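Local coordinates for AP205 bacteriophage COAT protein (Acinetobacter phage ap205, PDB 5FS4), which forms the protein shell of a small single-stranded RNA phage, probably through interlocked dimers like those of related coat proteins, at residues N105-T108 / L109-G113. The protein carries 2 engineered substitutions. Sequence-based numbering, arbitrary orientation.
Sequences NVDT and LFASG
Asp107 and Ala111 meet where helix 92-111 runs out through a π-turn, a worked example of how a helix widens by one residue as it ends. The helix belongs to the coat-protein dimer of small RNA phages, in which each subunit lays its helix against its mate: here Leu109 packs on Ala32 and Phe110 on Tyr53, residues in two sheet strands of the second subunit. Following Asp107 outward, CB rests against the methyl CB of Ala111 at 3.8 Å. With the side chain turned so that CG sits beside the backbone N (chi1 -70°), CG lies 4.1 Å and OD1 3.8 Å from Ala111 CB. That oxygen is a junction between subunits, since it forms a salt bridge with Lys103 and accepts a hydrogen bond from Trp99 NE1, both of the second subunit; two donors on one oxygen should restrict the rotation of the carboxylate and probably favour its charged form. Val106 and Phe110, one turn apart, lie side by side and point the same way, with CG1 of the valine 4.1 Å from CB of the phenylalanine. Because Phe110 CG stands anti to its own nitrogen, the ring leads away from residues 105-108 and packs edge-to-face with Trp99 of the second subunit. The backbone bonds follow the widening. Phe110 N still gives Val106 O an ordinary i+4 bond of 2.7 Å, whereas Leu109 N divides weakly between Asn105 O and Val106 O. At the next carbonyl, Ala111 N makes only a weak, bent bond of 2.8 Å to Asp107 O (123° at the hydrogen), and the straighter grip passes to the i+5 donor: Ser112 N reaches Asp107 O at 3.0 Å, with an N-H...O angle of 167°.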
loop_
_atom_site.group_PDB
_atom_site.type_symbol
_atom_site.label_atom_id
_atom_site.label_comp_id
_atom_site.label_asym_id
_atom_site.label_seq_id
_atom_site.Cartn_x
_atom_site.Cartn_y
_atom_site.Cartn_z
ATOM N N ASN B 105 -2.756 9.731 -3.328
ATOM C CA ASN B 105 -2.713 9.554 -4.753
ATOM C C ASN B 105 -3.194 8.128 -5.103
ATOM O O ASN B 105 -3.887 7.936 -6.070
ATOM C CB ASN B 105 -1.312 9.793 -5.276
ATOM C CG ASN B 105 -0.967 11.266 -5.369
ATOM O OD1 ASN B 105 -1.829 12.114 -5.610
ATOM N ND2 ASN B 105 0.279 11.550 -5.247
ATOM N N VAL B 106 -2.816 7.140 -4.306
ATOM C CA VAL B 106 -3.315 5.816 -4.497
ATOM C C VAL B 106 -4.838 5.788 -4.300
ATOM O O VAL B 106 -5.542 5.183 -5.108
ATOM C CB VAL B 106 -2.636 4.757 -3.595
ATOM C CG1 VAL B 106 -3.324 3.412 -3.836
ATOM C CG2 VAL B 106 -1.124 4.661 -3.848
ATOM N N ASP B 107 -5.347 6.444 -3.258
ATOM C CA ASP B 107 -6.803 6.527 -3.014
ATOM C C ASP B 107 -7.519 7.060 -4.244
ATOM O O ASP B 107 -8.515 6.518 -4.649
ATOM C CB ASP B 107 -7.162 7.440 -1.804
ATOM C CG ASP B 107 -6.766 6.861 -0.475
ATOM O OD1 ASP B 107 -6.500 5.629 -0.407
ATOM O OD2 ASP B 107 -6.673 7.666 0.506
ATOM N N THR B 108 -6.991 8.117 -4.831
ATOM C CA THR B 108 -7.646 8.730 -6.039
ATOM C C THR B 108 -7.887 7.725 -7.149
ATOM O O THR B 108 -8.957 7.719 -7.743
ATOM C CB THR B 108 -6.858 9.985 -6.505
ATOM O OG1 THR B 108 -6.909 11.022 -5.502
ATOM C CG2 THR B 108 -7.389 10.526 -7.786
ATOM N N LEU B 109 -6.906 6.857 -7.415
ATOM C CA LEU B 109 -6.970 5.893 -8.489
ATOM C C LEU B 109 -7.659 4.600 -8.067
ATOM O O LEU B 109 -8.512 4.097 -8.788
ATOM C CB LEU B 109 -5.613 5.565 -9.020
ATOM C CG LEU B 109 -4.777 6.670 -9.628
ATOM C CD1 LEU B 109 -3.449 6.117 -10.133
ATOM C CD2 LEU B 109 -5.489 7.378 -10.762
ATOM N N PHE B 110 -7.281 4.092 -6.918
ATOM C CA PHE B 110 -7.786 2.804 -6.445
ATOM C C PHE B 110 -9.017 2.867 -5.509
ATOM O O PHE B 110 -9.945 2.046 -5.663
ATOM C CB PHE B 110 -6.642 2.038 -5.744
ATOM C CG PHE B 110 -7.067 0.713 -5.207
ATOM C CD1 PHE B 110 -7.075 -0.396 -6.024
ATOM C CD2 PHE B 110 -7.498 0.562 -3.848
ATOM C CE1 PHE B 110 -7.490 -1.649 -5.533
ATOM C CE2 PHE B 110 -7.900 -0.671 -3.373
ATOM C CZ PHE B 110 -7.899 -1.772 -4.194
ATOM N N ALA B 111 -8.992 3.746 -4.514
ATOM C CA ALA B 111 -10.044 3.783 -3.471
ATOM C C ALA B 111 -11.378 4.306 -4.036
ATOM O O ALA B 111 -12.435 3.696 -3.872
ATOM C CB ALA B 111 -9.639 4.662 -2.309
ATOM N N SER B 112 -11.289 5.424 -4.733
ATOM C CA SER B 112 -12.415 5.960 -5.444
ATOM C C SER B 112 -12.334 5.987 -6.962
ATOM O O SER B 112 -13.248 6.499 -7.587
ATOM C CB SER B 112 -12.738 7.346 -4.860
ATOM O OG SER B 112 -11.594 8.146 -4.782
ATOM N N GLY B 113 -11.273 5.501 -7.583
ATOM C CA GLY B 113 -11.248 5.324 -9.039
ATOM C C GLY B 113 -11.437 3.859 -9.420
ATOM O O GLY B 113 -11.908 3.027 -8.602
#